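Long-range contacts in assembly chaperone of ribosomal protein L4 (Acl4) (Chaetomium thermophilum, PDB 5TQB), which probably acts as a dedicated chaperone that binds newly made ribosomal protein L4 and escorts it to assembling large ribosomal subunits: residues 246-251 with 270-275; 275-280 with 294-299. All coordinates share one frame; numbering follows the deposited sequence.

Contact 1: 246-251 with 270-275; sequences EALEVT and YARYRL
Thr251 OG1 is gripped from two sides: it accepts one N-H and can give its one proton to either of two backbone carbonyls, Ala247 O or Leu248 O. The N-H comes from Arg272 NH2, 3.2 Å from Thr251 OG1, nearly straight (169°) and in the guanidinium plane, the side chains meeting tip to tip. With chi1 at 54° the hydroxyl sits between backbone N and carbonyl carbon, which turns it back onto its own helix. Arg272 reaches it through a chain extended from CG to NE; its NH2 has its stronger partner in Gly268 O, and Arg272 NH1 adds a weak, bent bond to Leu248 O at 3.4 Å. Leu248 CG lies 3.6 Å above the centre of the Arg272 guanidinium, a branched aliphatic carbon over one face. The Leu248 and Leu275 side chains cross at about a right angle, CD2 of Leu248 3.9 Å from CD2 of Leu275. Ala247 CB and Ala271 CB, 4.2 Å apart, are small residues between consecutive antiparallel helices 244-257 and 262-281, consistent with the helical-hairpin stacking of a tetratricopeptide-repeat-type protein. An alanine in place of Arg272 would probably cost Thr251 its in-plane donor and Leu248 its flat partner. Trp302 engages the cation through cation-pi, while Glu252 is a weak, long ion-pair partner; the buried charge is probably eased by neutral oxygens and an aromatic ring.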
ATOM      1  N   GLU B 246      17.868  -3.874  -3.389  1.00 74.67           N
ATOM      2  CA  GLU B 246      16.828  -2.911  -3.056  1.00 71.11           C
ATOM      3  C   GLU B 246      15.448  -3.535  -3.238  1.00 67.17           C
ATOM      4  O   GLU B 246      14.536  -3.272  -2.457  1.00 63.80           O
ATOM      5  CB  GLU B 246      16.949  -1.652  -3.919  1.00 72.39           C
ATOM      6  CG  GLU B 246      18.156  -0.773  -3.598  1.00 77.87           C
ATOM      7  CD  GLU B 246      19.448  -1.274  -4.229  1.00 83.85           C
ATOM      8  OE1 GLU B 246      19.465  -2.415  -4.736  1.00 85.77           O
ATOM      9  OE2 GLU B 246      20.448  -0.521  -4.219  1.00 85.00           O
ATOM     10  N   ALA B 247      15.296  -4.364  -4.266  1.00 64.86           N
ATOM     11  CA  ALA B 247      14.014  -5.010  -4.529  1.00 59.88           C
ATOM     12  C   ALA B 247      13.624  -5.939  -3.385  1.00 63.05           C
ATOM     13  O   ALA B 247      12.444  -6.087  -3.080  1.00 64.21           O
ATOM     14  CB  ALA B 247      14.058  -5.779  -5.827  1.00 53.52           C
ATOM     15  N   LEU B 248      14.620  -6.563  -2.761  1.00 64.35           N
ATOM     16  CA  LEU B 248      14.383  -7.475  -1.643  1.00 64.68           C
ATOM     17  C   LEU B 248      13.718  -6.762  -0.463  1.00 65.15           C
ATOM     18  O   LEU B 248      12.776  -7.283   0.141  1.00 63.24           O
ATOM     19  CB  LEU B 248      15.698  -8.105  -1.179  1.00 66.86           C
ATOM     20  CG  LEU B 248      15.958  -9.554  -1.598  1.00 69.50           C
ATOM     21  CD1 LEU B 248      16.149  -9.671  -3.100  1.00 71.58           C
ATOM     22  CD2 LEU B 248      17.167 -10.110  -0.862  1.00 71.26           C
ATOM     23  N   GLU B 249      14.219  -5.573  -0.140  1.00 68.68           N
ATOM     24  CA  GLU B 249      13.669  -4.771   0.948  1.00 72.73           C
ATOM     25  C   GLU B 249      12.252  -4.306   0.624  1.00 69.64           C
ATOM     26  O   GLU B 249      11.354  -4.394   1.467  1.00 69.96           O
ATOM     27  CB  GLU B 249      14.574  -3.571   1.228  1.00 79.92           C
ATOM     28  CG  GLU B 249      15.958  -3.965   1.731  1.00 90.43           C
ATOM     29  CD  GLU B 249      16.905  -2.784   1.866  1.00100.39           C
ATOM     30  OE1 GLU B 249      16.696  -1.761   1.175  1.00103.97           O
ATOM     31  OE2 GLU B 249      17.863  -2.880   2.666  1.00103.84           O
ATOM     32  N   VAL B 250      12.047  -3.832  -0.601  1.00 65.70           N
ATOM     33  CA  VAL B 250      10.729  -3.375  -1.028  1.00 62.55           C
ATOM     34  C   VAL B 250       9.709  -4.520  -1.024  1.00 64.53           C
ATOM     35  O   VAL B 250       8.573  -4.330  -0.584  1.00 62.76           O
ATOM     36  CB  VAL B 250      10.775  -2.705  -2.421  1.00 60.20           C
ATOM     37  CG1 VAL B 250       9.379  -2.280  -2.876  1.00 58.54           C
ATOM     38  CG2 VAL B 250      11.700  -1.499  -2.395  1.00 59.72           C
ATOM     39  N   THR B 251      10.104  -5.702  -1.497  1.00 63.29           N
ATOM     40  CA  THR B 251       9.180  -6.840  -1.537  1.00 62.23           C
ATOM     41  C   THR B 251       8.842  -7.364  -0.140  1.00 61.74           C
ATOM     42  O   THR B 251       7.758  -7.909   0.075  1.00 59.17           O
ATOM     43  CB  THR B 251       9.711  -8.025  -2.399  1.00 59.39           C
ATOM     44  OG1 THR B 251      11.018  -8.415  -1.960  1.00 62.61           O
ATOM     45  CG2 THR B 251       9.753  -7.651  -3.868  1.00 55.22           C
ATOM     46  N   TYR B 270      11.588 -14.187  -7.505  1.00 63.36           N
ATOM     47  CA  TYR B 270      12.384 -14.011  -8.711  1.00 64.69           C
ATOM     48  C   TYR B 270      13.575 -13.107  -8.433  1.00 63.96           C
ATOM     49  O   TYR B 270      14.685 -13.367  -8.904  1.00 58.23           O
ATOM     50  CB  TYR B 270      11.541 -13.434  -9.846  1.00 62.95           C
ATOM     51  CG  TYR B 270      12.253 -13.463 -11.180  1.00 68.11           C
ATOM     52  CD1 TYR B 270      12.596 -12.287 -11.835  1.00 69.37           C
ATOM     53  CD2 TYR B 270      12.599 -14.673 -11.778  1.00 68.53           C
ATOM     54  CE1 TYR B 270      13.254 -12.315 -13.051  1.00 72.23           C
ATOM     55  CE2 TYR B 270      13.251 -14.711 -12.991  1.00 70.47           C
ATOM     56  CZ  TYR B 270      13.576 -13.528 -13.626  1.00 73.07           C
ATOM     57  OH  TYR B 270      14.229 -13.558 -14.835  1.00 73.20           O
ATOM     58  N   ALA B 271      13.340 -12.045  -7.665  1.00 63.92           N
ATOM     59  CA  ALA B 271      14.414 -11.124  -7.309  1.00 64.50           C
ATOM     60  C   ALA B 271      15.511 -11.863  -6.550  1.00 65.83           C
ATOM     61  O   ALA B 271      16.696 -11.568  -6.703  1.00 68.21           O
ATOM     62  CB  ALA B 271      13.877  -9.975  -6.475  1.00 60.71           C
ATOM     63  N   ARG B 272      15.108 -12.832  -5.739  1.00 64.71           N
ATOM     64  CA  ARG B 272      16.047 -13.578  -4.920  1.00 66.82           C
ATOM     65  C   ARG B 272      16.743 -14.646  -5.758  1.00 67.05           C
ATOM     66  O   ARG B 272      17.905 -14.981  -5.515  1.00 69.40           O
ATOM     67  CB  ARG B 272      15.316 -14.182  -3.712  1.00 68.40           C
ATOM     68  CG  ARG B 272      14.962 -13.138  -2.651  1.00 64.91           C
ATOM     69  CD  ARG B 272      13.970 -13.652  -1.617  1.00 66.60           C
ATOM     70  NE  ARG B 272      13.749 -12.665  -0.561  1.00 66.62           N
ATOM     71  CZ  ARG B 272      13.027 -11.554  -0.703  1.00 68.49           C
ATOM     72  NH1 ARG B 272      12.894 -10.718   0.316  1.00 72.28           N
ATOM     73  NH2 ARG B 272      12.440 -11.269  -1.858  1.00 67.82           N
ATOM     74  N   TYR B 273      16.039 -15.154  -6.766  1.00 67.44           N
ATOM     75  CA  TYR B 273      16.618 -16.112  -7.706  1.00 70.16           C
ATOM     76  C   TYR B 273      17.703 -15.442  -8.543  1.00 68.81           C
ATOM     77  O   TYR B 273      18.786 -16.004  -8.738  1.00 71.51           O
ATOM     78  CB  TYR B 273      15.530 -16.682  -8.621  1.00 72.30           C
ATOM     79  CG  TYR B 273      16.045 -17.632  -9.673  1.00 77.89           C
ATOM     80  CD1 TYR B 273      16.479 -17.161 -10.903  1.00 80.43           C
ATOM     81  CD2 TYR B 273      16.093 -18.999  -9.442  1.00 79.37           C
ATOM     82  CE1 TYR B 273      16.953 -18.021 -11.871  1.00 80.26           C
ATOM     83  CE2 TYR B 273      16.566 -19.870 -10.408  1.00 80.79           C
ATOM     84  CZ  TYR B 273      16.995 -19.374 -11.622  1.00 82.32           C
ATOM     85  OH  TYR B 273      17.465 -20.234 -12.593  1.00 85.64           O
ATOM     86  N   ARG B 274      17.401 -14.244  -9.036  1.00 65.52           N
ATOM     87  CA  ARG B 274      18.341 -13.467  -9.843  1.00 69.17           C
ATOM     88  C   ARG B 274      19.564 -13.111  -9.016  1.00 69.82           C
ATOM     89  O   ARG B 274      20.700 -13.211  -9.484  1.00 71.11           O
ATOM     90  CB  ARG B 274      17.679 -12.180 -10.349  1.00 67.44           C
ATOM     91  CG  ARG B 274      16.513 -12.411 -11.295  1.00 67.66           C
ATOM     92  CD  ARG B 274      17.000 -12.753 -12.677  1.00 72.88           C
ATOM     93  NE  ARG B 274      17.615 -11.600 -13.318  1.00 75.29           N
ATOM     94  CZ  ARG B 274      18.463 -11.670 -14.338  1.00 79.66           C
ATOM     95  NH1 ARG B 274      18.967 -10.554 -14.843  1.00 78.75           N
ATOM     96  NH2 ARG B 274      18.814 -12.849 -14.845  1.00 83.35           N
ATOM     97  N   LEU B 275      19.318 -12.693  -7.780  1.00 68.53           N
ATOM     98  CA  LEU B 275      20.395 -12.334  -6.871  1.00 68.77           C
ATOM     99  C   LEU B 275      21.294 -13.543  -6.607  1.00 66.71           C
ATOM    100  O   LEU B 275      22.513 -13.411  -6.499  1.00 67.78           O
ATOM    101  CB  LEU B 275      19.814 -11.797  -5.561  1.00 66.60           C
ATOM    102  CG  LEU B 275      20.821 -11.291  -4.528  1.00 69.65           C
ATOM    103  CD1 LEU B 275      21.693 -10.181  -5.107  1.00 71.20           C
ATOM    104  CD2 LEU B 275      20.097 -10.807  -3.285  1.00 69.92           C
TER

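Contact 2: 275-280 with 294-299; sequences LGEKER and DTWRSS
The indole of Trp296 reaches across to helix 262-281 and lies obliquely against its backbone. Chi1 of -99°, off the staggered positions, swings the ring over, and its pyrrole side meets Gly276, with CD1 of Trp296 3.6 Å from CA of Gly276. A CB on Gly276 would clash with Trp296 CD1, so a residue without a side chain suits the place. Further along the ring, the benzene side takes two longer side chains at different slants. Glu277 crosses obliquely and touches with its aliphatic part, CG of Glu277 lying 3.9 Å from CZ2 of Trp296, while its carboxylate plane is turned 30° from the indole. Arg280 comes with an extended chain, CG anti to the backbone N, and sets its NH1 3.7 Å from CH2 of Trp296; its guanidinium is tilted 60° to the ring, and its NH2 is held by a salt bridge to Glu334. The indole N-H is used by Tyr273 O, and the Tyr273 ring stacks on Trp296, so the ring is fixed at more than one point. The two helices run nearly antiparallel, as neighbours in the all-helical array expected of a tetratricopeptide-repeat protein. The preceding residue, Thr295, carries a methyl and a hydroxyl on one CB and uses its two branches differently. CG2 of Thr295, anti to the backbone N, fits against Leu275 at CD2 (4.1 Å) and against the backbone N of Gly276. OG1 of Thr295, beside its own backbone N, meets Glu279 tip to tip, 2.7 Å from OE1 of Glu279, at the end of an extended glutamate chain; Ala291 O is a second acceptor within reach of the same hydroxyl proton.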
ATOM      1  N   LEU B 275      19.318 -12.693  -7.780  1.00 68.53           N
ATOM      2  CA  LEU B 275      20.395 -12.334  -6.871  1.00 68.77           C
ATOM      3  C   LEU B 275      21.294 -13.543  -6.607  1.00 66.71           C
ATOM      4  O   LEU B 275      22.513 -13.411  -6.499  1.00 67.78           O
ATOM      5  CB  LEU B 275      19.814 -11.797  -5.561  1.00 66.60           C
ATOM      6  CG  LEU B 275      20.821 -11.291  -4.528  1.00 69.65           C
ATOM      7  CD1 LEU B 275      21.693 -10.181  -5.107  1.00 71.20           C
ATOM      8  CD2 LEU B 275      20.097 -10.807  -3.285  1.00 69.92           C
ATOM      9  N   GLY B 276      20.686 -14.720  -6.517  1.00 65.61           N
ATOM     10  CA  GLY B 276      21.432 -15.938  -6.275  1.00 68.93           C
ATOM     11  C   GLY B 276      22.311 -16.312  -7.451  1.00 71.62           C
ATOM     12  O   GLY B 276      23.416 -16.821  -7.267  1.00 71.68           O
ATOM     13  N   GLU B 277      21.820 -16.062  -8.663  1.00 74.26           N
ATOM     14  CA  GLU B 277      22.600 -16.328  -9.868  1.00 77.37           C
ATOM     15  C   GLU B 277      23.878 -15.499  -9.849  1.00 78.61           C
ATOM     16  O   GLU B 277      24.965 -16.015 -10.118  1.00 81.50           O
ATOM     17  CB  GLU B 277      21.798 -16.006 -11.133  1.00 79.09           C
ATOM     18  CG  GLU B 277      20.701 -17.008 -11.468  1.00 81.97           C
ATOM     19  CD  GLU B 277      20.124 -16.800 -12.864  1.00 88.81           C
ATOM     20  OE1 GLU B 277      20.041 -17.790 -13.624  1.00 92.32           O
ATOM     21  OE2 GLU B 277      19.749 -15.653 -13.199  1.00 90.62           O
ATOM     22  N   LYS B 278      23.742 -14.217  -9.521  1.00 77.18           N
ATOM     23  CA  LYS B 278      24.881 -13.305  -9.490  1.00 77.08           C
ATOM     24  C   LYS B 278      25.909 -13.739  -8.448  1.00 78.56           C
ATOM     25  O   LYS B 278      27.088 -13.923  -8.766  1.00 80.84           O
ATOM     26  CB  LYS B 278      24.420 -11.874  -9.211  1.00 75.79           C
ATOM     27  CG  LYS B 278      23.618 -11.250 -10.338  1.00 79.49           C
ATOM     28  CD  LYS B 278      23.127  -9.858  -9.959  1.00 84.29           C
ATOM     29  CE  LYS B 278      22.490  -9.127 -11.139  1.00 88.40           C
ATOM     30  NZ  LYS B 278      21.250  -9.780 -11.643  1.00 88.41           N
ATOM     31  N   GLU B 279      25.453 -13.916  -7.210  1.00 77.96           N
ATOM     32  CA  GLU B 279      26.328 -14.335  -6.117  1.00 77.38           C
ATOM     33  C   GLU B 279      27.027 -15.649  -6.445  1.00 76.30           C
ATOM     34  O   GLU B 279      28.174 -15.869  -6.056  1.00 79.17           O
ATOM     35  CB  GLU B 279      25.527 -14.483  -4.823  1.00 76.87           C
ATOM     36  CG  GLU B 279      25.004 -13.165  -4.278  1.00 79.23           C
ATOM     37  CD  GLU B 279      24.145 -13.329  -3.032  1.00 80.53           C
ATOM     38  OE1 GLU B 279      23.788 -14.477  -2.687  1.00 80.97           O
ATOM     39  OE2 GLU B 279      23.827 -12.301  -2.399  1.00 80.93           O
ATOM     40  N   ARG B 280      26.327 -16.516  -7.168  1.00 74.09           N
ATOM     41  CA  ARG B 280      26.867 -17.817  -7.544  1.00 77.53           C
ATOM     42  C   ARG B 280      27.993 -17.678  -8.575  1.00 76.86           C
ATOM     43  O   ARG B 280      29.000 -18.372  -8.486  1.00 78.47           O
ATOM     44  CB  ARG B 280      25.750 -18.702  -8.095  1.00 79.09           C
ATOM     45  CG  ARG B 280      26.173 -20.112  -8.489  1.00 82.91           C
ATOM     46  CD  ARG B 280      25.148 -20.672  -9.450  1.00 84.00           C
ATOM     47  NE  ARG B 280      25.223 -22.119  -9.593  1.00 85.29           N
ATOM     48  CZ  ARG B 280      24.396 -22.826 -10.356  1.00 88.52           C
ATOM     49  NH1 ARG B 280      23.438 -22.212 -11.046  1.00 87.32           N
ATOM     50  NH2 ARG B 280      24.530 -24.143 -10.434  1.00 92.16           N
ATOM     51  N   ASP B 294      21.961 -20.133   0.225  1.00 85.48           N
ATOM     52  CA  ASP B 294      20.975 -19.626   1.171  1.00 86.68           C
ATOM     53  C   ASP B 294      20.049 -18.618   0.497  1.00 83.98           C
ATOM     54  O   ASP B 294      18.862 -18.538   0.822  1.00 79.82           O
ATOM     55  CB  ASP B 294      21.667 -18.992   2.380  1.00 88.92           C
ATOM     56  CG  ASP B 294      22.284 -20.026   3.304  1.00 90.60           C
ATOM     57  OD1 ASP B 294      23.389 -19.775   3.831  1.00 89.95           O
ATOM     58  OD2 ASP B 294      21.660 -21.092   3.500  1.00 91.82           O
ATOM     59  N   THR B 295      20.591 -17.863  -0.455  1.00 81.81           N
ATOM     60  CA  THR B 295      19.798 -16.888  -1.195  1.00 76.28           C
ATOM     61  C   THR B 295      18.784 -17.595  -2.094  1.00 75.16           C
ATOM     62  O   THR B 295      17.659 -17.125  -2.258  1.00 73.62           O
ATOM     63  CB  THR B 295      20.692 -15.972  -2.043  1.00 74.55           C
ATOM     64  OG1 THR B 295      21.698 -15.386  -1.209  1.00 78.68           O
ATOM     65  CG2 THR B 295      19.875 -14.869  -2.698  1.00 67.43           C
ATOM     66  N   TRP B 296      19.181 -18.731  -2.664  1.00 76.29           N
ATOM     67  CA  TRP B 296      18.280 -19.510  -3.506  1.00 75.87           C
ATOM     68  C   TRP B 296      17.290 -20.308  -2.660  1.00 75.88           C
ATOM     69  O   TRP B 296      16.194 -20.623  -3.117  1.00 76.78           O
ATOM     70  CB  TRP B 296      19.064 -20.447  -4.437  1.00 77.65           C
ATOM     71  CG  TRP B 296      19.230 -19.921  -5.844  1.00 79.16           C
ATOM     72  CD1 TRP B 296      19.096 -18.627  -6.262  1.00 80.66           C
ATOM     73  CD2 TRP B 296      19.553 -20.685  -7.016  1.00 80.56           C
ATOM     74  NE1 TRP B 296      19.321 -18.537  -7.615  1.00 79.96           N
ATOM     75  CE2 TRP B 296      19.602 -19.785  -8.101  1.00 78.75           C
ATOM     76  CE3 TRP B 296      19.810 -22.039  -7.253  1.00 81.05           C
ATOM     77  CZ2 TRP B 296      19.894 -20.197  -9.401  1.00 78.44           C
ATOM     78  CZ3 TRP B 296      20.097 -22.444  -8.542  1.00 81.00           C
ATOM     79  CH2 TRP B 296      20.138 -21.527  -9.598  1.00 80.24           C
ATOM     80  N   ARG B 297      17.670 -20.634  -1.429  1.00 76.30           N
ATOM     81  CA  ARG B 297      16.753 -21.323  -0.530  1.00 76.00           C
ATOM     82  C   ARG B 297      15.550 -20.436  -0.232  1.00 72.18           C
ATOM     83  O   ARG B 297      14.408 -20.884  -0.327  1.00 70.41           O
ATOM     84  CB  ARG B 297      17.455 -21.738   0.761  1.00 78.48           C
ATOM     85  CG  ARG B 297      18.241 -23.030   0.620  1.00 84.26           C
ATOM     86  CD  ARG B 297      18.942 -23.418   1.903  1.00 86.91           C
ATOM     87  NE  ARG B 297      19.663 -24.678   1.744  1.00 91.77           N
ATOM     88  CZ  ARG B 297      20.963 -24.783   1.486  1.00 93.76           C
ATOM     89  NH1 ARG B 297      21.725 -23.699   1.366  1.00 94.20           N
ATOM     90  NH2 ARG B 297      21.507 -25.984   1.354  1.00 95.67           N
ATOM     91  N   SER B 298      15.807 -19.175   0.106  1.00 70.95           N
ATOM     92  CA  SER B 298      14.724 -18.227   0.361  1.00 72.73           C
ATOM     93  C   SER B 298      13.931 -17.942  -0.911  1.00 70.64           C
ATOM     94  O   SER B 298      12.729 -17.702  -0.853  1.00 68.92           O
ATOM     95  CB  SER B 298      15.255 -16.923   0.965  1.00 77.23           C
ATOM     96  OG  SER B 298      16.453 -16.513   0.336  1.00 85.15           O
ATOM     97  N   SER B 299      14.598 -17.976  -2.060  1.00 70.45           N
ATOM     98  CA  SER B 299      13.905 -17.807  -3.331  1.00 67.85           C
ATOM     99  C   SER B 299      12.866 -18.910  -3.481  1.00 67.46           C
ATOM    100  O   SER B 299      11.726 -18.659  -3.870  1.00 66.45           O
ATOM    101  CB  SER B 299      14.897 -17.839  -4.498  1.00 67.71           C
ATOM    102  OG  SER B 299      14.223 -17.741  -5.743  1.00 63.97           O
TER

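In the fold
Both contacts use helix 262-281, which faces helix 244-257 in contact 1 and helix 291-313 in contact 2; Leu275 takes part in both. Contact 1 is buried and combines apolar packing with a guanidinium that serves neutral oxygens. Contact 2 is partly buried and lies farther from the centre of the chain; there the large indole fills the inner side, and glutamate and arginine side chains form the more exposed margin. With centres about 10 Å apart, the two also touch directly, Arg272 CB packing on Ser299 CB and Arg272 O on Thr295 CG2. Another protein's chain packs on Tyr270 and Arg274 of segment 270-275, whereas none in the assembly touches the segments of contact 2.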